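Local coordinates for probable protein phosphatase 2C 50 (Oryza sativa subsp. japonica, PDB 5ZCG) that probably removes phosphate from phosphoserine and phosphothreonine in other proteins, as a magnesium-dependent phosphatase of the PP2C family, at residues R32-R37 against E101-V106; D105-C110 against P230-V235. The protein carries 5 engineered substitutions. All coordinates share one frame; numbering follows the deposited sequence.

Overall arrangement
Both contacts are made by helix 99-118, at successive places along it. Interaction 1 fastens the loop 32-37 to the helix; interaction 2 lays the next turn on strand 231-236. The two share D105 and V106, and their centres lie about 10 Å apart. Interaction 2 is nearer the middle of the chain: its centre is about 10 Å from the centre of the chain, against about 18 Å for the centre of interaction 1. Each is partly buried. Their chemistry differs: interaction 1 has an indole-to-carbonyl hydrogen bond and a CH-pi contact, while interaction 2 is van der Waals packing, mostly apolar. They also touch each other, since D104 packs on V232.

Interaction 1 of 2, residues R32-R37 against E101-V106; sequences RLLASR and EHWDDV
L33 and W103 are the closest backbone pair, with L33 CA 7.2 Å from W103 CA, where a short 3-10 segment and the loop after it meet one turn of helix. L33 carries most of the contact. Its CD1 methyl sits over one face of the indole, 3.6 Å from the centroid of the six-membered ring of W103 and 11° off the ring normal. This is a CH-pi contact. CB of L33 also lies on the indole, 3.5 Å from CE2 of W103. The other methyl, L33 CD2, meets CB of H102 at 3.7 Å. The carbonyl of L33 is held too: W103 NE1 donates to L33 O at 3.1 Å. The bond is bent, 139° at the hydrogen, and the donor stands above the carbonyl plane. W103 CG is anti to its carbonyl carbon (chi1 -83°), and from there the ring reaches L33 although the CB bond does not point at the loop. L34 adds a lighter touch, with its CD2 at the ring edge, 4.1 Å from W103 CZ2. Without the indole, as with an alanine at this position, the L33 carbonyl would probably lose this donor and a gap would open against the leucine CD1 methyl. Around this contact, L33 and H102 both rest on L87 of helix 67-91. W103 packs on V157 of strand 155-161 and V234 of strand 231-236, so the loop, two helices and the sheet meet here.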
loop_
_atom_site.group_PDB
_atom_site.type_symbol
_atom_site.label_atom_id
_atom_site.label_comp_id
_atom_site.label_asym_id
_atom_site.label_seq_id
_atom_site.Cartn_x
_atom_site.Cartn_y
_atom_site.Cartn_z
ATOM N N ARG A 32 21.564 -15.749 -18.918
ATOM C CA ARG A 32 22.423 -16.114 -17.797
ATOM C C ARG A 32 21.677 -16.127 -16.467
ATOM O O ARG A 32 22.257 -16.539 -15.459
ATOM C CB ARG A 32 23.624 -15.162 -17.715
ATOM C CG ARG A 32 24.603 -15.296 -18.886
ATOM C CD ARG A 32 25.911 -15.937 -18.451
ATOM N NE ARG A 32 26.766 -14.983 -17.754
ATOM C CZ ARG A 32 27.369 -15.223 -16.593
ATOM N NH1 ARG A 32 27.220 -16.398 -15.992
ATOM N NH2 ARG A 32 28.129 -14.289 -16.034
ATOM N N LEU A 33 20.434 -15.648 -16.424
ATOM C CA LEU A 33 19.594 -15.828 -15.247
ATOM C C LEU A 33 18.810 -17.136 -15.271
ATOM O O LEU A 33 18.169 -17.473 -14.271
ATOM C CB LEU A 33 18.614 -14.657 -15.102
ATOM C CG LEU A 33 19.244 -13.296 -14.795
ATOM C CD1 LEU A 33 18.191 -12.191 -14.824
ATOM C CD2 LEU A 33 19.971 -13.329 -13.457
ATOM N N LEU A 34 18.844 -17.875 -16.379
ATOM C CA LEU A 34 18.082 -19.109 -16.525
ATOM C C LEU A 34 18.943 -20.355 -16.685
ATOM O O LEU A 34 18.500 -21.440 -16.298
ATOM C CB LEU A 34 17.128 -19.010 -17.726
ATOM C CG LEU A 34 16.160 -17.825 -17.722
ATOM C CD1 LEU A 34 15.314 -17.807 -18.987
ATOM C CD2 LEU A 34 15.269 -17.855 -16.484
ATOM N N ALA A 35 20.152 -20.238 -17.236
ATOM C CA ALA A 35 21.024 -21.392 -17.409
ATOM C C ALA A 35 22.477 -20.934 -17.363
ATOM O O ALA A 35 22.791 -19.766 -17.614
ATOM C CB ALA A 35 20.713 -22.133 -18.709
ATOM N N SER A 36 23.366 -21.860 -17.018
ATOM C CA SER A 36 24.752 -21.469 -16.819
ATOM C C SER A 36 25.435 -21.195 -18.156
ATOM O O SER A 36 25.036 -21.699 -19.210
ATOM C CB SER A 36 25.514 -22.556 -16.060
ATOM O OG SER A 36 25.974 -23.564 -16.944
ATOM N N ARG A 37 26.485 -20.372 -18.098
ATOM C CA ARG A 37 27.272 -20.089 -19.295
ATOM C C ARG A 37 27.968 -21.346 -19.806
ATOM O O ARG A 37 28.084 -21.552 -21.021
ATOM C CB ARG A 37 28.289 -18.984 -19.007
ATOM C CG ARG A 37 29.314 -18.776 -20.124
ATOM C CD ARG A 37 30.415 -17.815 -19.702
ATOM N NE ARG A 37 29.975 -16.421 -19.707
ATOM C CZ ARG A 37 30.266 -15.546 -18.751
ATOM N NH1 ARG A 37 30.994 -15.920 -17.708
ATOM N NH2 ARG A 37 29.825 -14.297 -18.831
ATOM N N GLU A 101 19.708 -15.669 -6.512
ATOM C CA GLU A 101 20.168 -14.486 -5.797
ATOM C C GLU A 101 20.103 -13.255 -6.688
ATOM O O GLU A 101 19.726 -12.172 -6.233
ATOM C CB GLU A 101 21.590 -14.706 -5.283
ATOM C CG GLU A 101 21.671 -15.405 -3.933
ATOM C CD GLU A 101 23.099 -15.738 -3.530
ATOM O OE1 GLU A 101 24.019 -14.971 -3.891
ATOM O OE2 GLU A 101 23.299 -16.770 -2.856
ATOM N N HIS A 102 20.446 -13.401 -7.968
ATOM C CA HIS A 102 20.409 -12.251 -8.861
ATOM C C HIS A 102 18.988 -11.870 -9.250
ATOM O O HIS A 102 18.706 -10.681 -9.436
ATOM C CB HIS A 102 21.273 -12.515 -10.090
ATOM C CG HIS A 102 22.729 -12.289 -9.838
ATOM N ND1 HIS A 102 23.404 -11.182 -10.307
ATOM C CD2 HIS A 102 23.631 -13.006 -9.128
ATOM C CE1 HIS A 102 24.665 -11.242 -9.920
ATOM N NE2 HIS A 102 24.830 -12.341 -9.206
ATOM N N TRP A 103 18.082 -12.841 -9.385
ATOM C CA TRP A 103 16.676 -12.490 -9.569
ATOM C C TRP A 103 16.172 -11.697 -8.371
ATOM O O TRP A 103 15.535 -10.639 -8.524
ATOM C CB TRP A 103 15.835 -13.751 -9.766
ATOM C CG TRP A 103 15.826 -14.280 -11.172
ATOM C CD1 TRP A 103 16.278 -15.498 -11.593
ATOM C CD2 TRP A 103 15.323 -13.613 -12.338
ATOM N NE1 TRP A 103 16.090 -15.632 -12.951
ATOM C CE2 TRP A 103 15.509 -14.487 -13.431
ATOM C CE3 TRP A 103 14.736 -12.364 -12.565
ATOM C CZ2 TRP A 103 15.124 -14.151 -14.731
ATOM C CZ3 TRP A 103 14.361 -12.029 -13.858
ATOM C CH2 TRP A 103 14.557 -12.920 -14.923
ATOM N N ASP A 104 16.489 -12.184 -7.161
ATOM C CA ASP A 104 16.139 -11.475 -5.936
ATOM C C ASP A 104 16.696 -10.063 -5.948
ATOM O O ASP A 104 15.987 -9.108 -5.617
ATOM C CB ASP A 104 16.676 -12.221 -4.713
ATOM C CG ASP A 104 16.000 -13.552 -4.490
ATOM O OD1 ASP A 104 14.965 -13.818 -5.139
ATOM O OD2 ASP A 104 16.509 -14.336 -3.660
ATOM N N ASP A 105 17.963 -9.909 -6.343
ATOM C CA ASP A 105 18.604 -8.604 -6.262
ATOM C C ASP A 105 18.038 -7.636 -7.292
ATOM O O ASP A 105 17.806 -6.466 -6.980
ATOM C CB ASP A 105 20.116 -8.749 -6.437
ATOM C CG ASP A 105 20.840 -7.425 -6.331
ATOM O OD1 ASP A 105 20.849 -6.844 -5.229
ATOM O OD2 ASP A 105 21.396 -6.962 -7.347
ATOM N N VAL A 106 17.811 -8.095 -8.523
ATOM C CA VAL A 106 17.311 -7.179 -9.541
ATOM C C VAL A 106 15.887 -6.735 -9.202
ATOM O O VAL A 106 15.554 -5.546 -9.306
ATOM C CB VAL A 106 17.423 -7.806 -10.949
ATOM C CG1 VAL A 106 16.463 -8.973 -11.138
ATOM C CG2 VAL A 106 17.192 -6.750 -12.022
#

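Interaction 2 of 2, residues D105-C110 against P230-V235; sequences DVFTKC and PEVMVV
F107 and T108 on helix 99-118 pack on P230, just before strand 231-236, and F107 also on V232 within it. The contact is carried by van der Waals packing. The first group is apolar side chain on side chain. CB of F107 lies 3.8 Å from CG2 of V232. The other valine methyl, V232 CG1, approaches the phenyl ring obliquely, 4.0 Å from F107 CD2. V232 turns both methyls to the helix: CG1 is anti to the backbone N (chi1 -177°) and CG2 lies beside it, which lets one branch reach the ring and the other the CB. CG of P230 adds a looser contact with the same F107 CB, at 4.2 Å.

The second group sets the proline ring against the helix backbone. P230 CG is 3.7 Å from F107 O, and P230 CD is 3.7 Å from T108 CA. The backbones are close here, with the CA atoms of T108 and P230 5.9 Å apart. T108 OG1 lies 3.8 Å from P230 CD, and the two side chains cross at about a right angle. The polar end of that threonine is satisfied by other partners: it bonds to D104 O, one turn back, and to K229 NZ.

In the fold, this is a helix lying on a sheet, as in the layered alpha-beta-beta-alpha sandwich of PP2C phosphatases. Strand 231-236 pairs antiparallel with strand 155-161, whose V157 and A159 F107 also touches, along with L80 of helix 67-91. P230 packs in addition on F111, further along helix 99-118.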
loop_
_atom_site.group_PDB
_atom_site.type_symbol
_atom_site.label_atom_id
_atom_site.label_comp_id
_atom_site.label_asym_id
_atom_site.label_seq_id
_atom_site.Cartn_x
_atom_site.Cartn_y
_atom_site.Cartn_z
ATOM N N ASP A 105 17.963 -9.909 -6.343
ATOM C CA ASP A 105 18.604 -8.604 -6.262
ATOM C C ASP A 105 18.038 -7.636 -7.292
ATOM O O ASP A 105 17.806 -6.466 -6.980
ATOM C CB ASP A 105 20.116 -8.749 -6.437
ATOM C CG ASP A 105 20.840 -7.425 -6.331
ATOM O OD1 ASP A 105 20.849 -6.844 -5.229
ATOM O OD2 ASP A 105 21.396 -6.962 -7.347
ATOM N N VAL A 106 17.811 -8.095 -8.523
ATOM C CA VAL A 106 17.311 -7.179 -9.541
ATOM C C VAL A 106 15.887 -6.735 -9.202
ATOM O O VAL A 106 15.554 -5.546 -9.306
ATOM C CB VAL A 106 17.423 -7.806 -10.949
ATOM C CG1 VAL A 106 16.463 -8.973 -11.138
ATOM C CG2 VAL A 106 17.192 -6.750 -12.022
ATOM N N PHE A 107 15.050 -7.652 -8.702
ATOM C CA PHE A 107 13.697 -7.232 -8.339
ATOM C C PHE A 107 13.698 -6.367 -7.080
ATOM O O PHE A 107 12.947 -5.384 -6.995
ATOM C CB PHE A 107 12.794 -8.450 -8.163
ATOM C CG PHE A 107 12.098 -8.870 -9.426
ATOM C CD1 PHE A 107 11.143 -8.050 -10.011
ATOM C CD2 PHE A 107 12.395 -10.076 -10.026
ATOM C CE1 PHE A 107 10.506 -8.431 -11.168
ATOM C CE2 PHE A 107 11.758 -10.460 -11.189
ATOM C CZ PHE A 107 10.812 -9.635 -11.759
ATOM N N THR A 108 14.544 -6.699 -6.100
ATOM C CA THR A 108 14.634 -5.895 -4.885
ATOM C C THR A 108 15.077 -4.475 -5.207
ATOM O O THR A 108 14.494 -3.503 -4.709
ATOM C CB THR A 108 15.599 -6.554 -3.898
ATOM O OG1 THR A 108 15.019 -7.763 -3.395
ATOM C CG2 THR A 108 15.912 -5.620 -2.732
ATOM N N LYS A 109 16.106 -4.339 -6.054
ATOM C CA LYS A 109 16.607 -3.022 -6.426
ATOM C C LYS A 109 15.588 -2.249 -7.252
ATOM O O LYS A 109 15.447 -1.035 -7.081
ATOM C CB LYS A 109 17.925 -3.159 -7.196
ATOM C CG LYS A 109 19.183 -3.095 -6.329
ATOM C CD LYS A 109 19.167 -4.154 -5.235
ATOM C CE LYS A 109 20.016 -3.753 -4.039
ATOM N NZ LYS A 109 19.619 -4.508 -2.814
ATOM N N CYS A 110 14.863 -2.926 -8.149
ATOM C CA CYS A 110 13.836 -2.232 -8.922
ATOM C C CYS A 110 12.729 -1.698 -8.014
ATOM O O CYS A 110 12.341 -0.522 -8.105
ATOM C CB CYS A 110 13.264 -3.170 -9.984
ATOM S SG CYS A 110 11.643 -2.680 -10.631
ATOM N N PRO A 230 10.500 -7.132 -2.195
ATOM C CA PRO A 230 9.629 -8.181 -2.726
ATOM C C PRO A 230 10.169 -9.571 -2.415
ATOM O O PRO A 230 11.359 -9.772 -2.164
ATOM C CB PRO A 230 9.660 -7.919 -4.237
ATOM C CG PRO A 230 11.036 -7.369 -4.479
ATOM C CD PRO A 230 11.433 -6.616 -3.214
ATOM N N GLU A 231 9.247 -10.527 -2.389
ATOM C CA GLU A 231 9.586 -11.940 -2.378
ATOM C C GLU A 231 9.474 -12.457 -3.806
ATOM O O GLU A 231 8.477 -12.192 -4.492
ATOM C CB GLU A 231 8.675 -12.730 -1.437
ATOM C CG GLU A 231 9.263 -12.921 -0.045
ATOM C CD GLU A 231 8.274 -13.526 0.939
ATOM O OE1 GLU A 231 7.801 -14.658 0.696
ATOM O OE2 GLU A 231 7.971 -12.865 1.957
ATOM N N VAL A 232 10.506 -13.163 -4.257
ATOM C CA VAL A 232 10.657 -13.548 -5.654
ATOM C C VAL A 232 10.573 -15.063 -5.784
ATOM O O VAL A 232 11.122 -15.807 -4.962
ATOM C CB VAL A 232 11.986 -13.009 -6.220
ATOM C CG1 VAL A 232 12.130 -13.331 -7.710
ATOM C CG2 VAL A 232 12.086 -11.504 -5.975
ATOM N N MET A 233 9.884 -15.517 -6.827
ATOM C CA MET A 233 9.777 -16.930 -7.157
ATOM C C MET A 233 10.061 -17.114 -8.641
ATOM O O MET A 233 9.530 -16.371 -9.473
ATOM C CB MET A 233 8.388 -17.475 -6.804
ATOM C CG MET A 233 8.369 -18.950 -6.431
ATOM S SD MET A 233 6.766 -19.474 -5.776
ATOM C CE MET A 233 6.637 -18.455 -4.311
ATOM N N VAL A 234 10.925 -18.071 -8.970
ATOM C CA VAL A 234 11.240 -18.429 -10.350
ATOM C C VAL A 234 10.619 -19.789 -10.637
ATOM O O VAL A 234 10.954 -20.780 -9.976
ATOM C CB VAL A 234 12.757 -18.455 -10.601
ATOM C CG1 VAL A 234 13.041 -18.750 -12.068
ATOM C CG2 VAL A 234 13.392 -17.141 -10.182
ATOM N N VAL A 235 9.703 -19.847 -11.599
ATOM C CA VAL A 235 8.987 -21.091 -11.866
ATOM C C VAL A 235 9.104 -21.436 -13.347
ATOM O O VAL A 235 8.577 -20.717 -14.211
ATOM C CB VAL A 235 7.520 -21.015 -11.391
ATOM C CG1 VAL A 235 6.851 -19.733 -11.838
ATOM C CG2 VAL A 235 6.728 -22.221 -11.875
#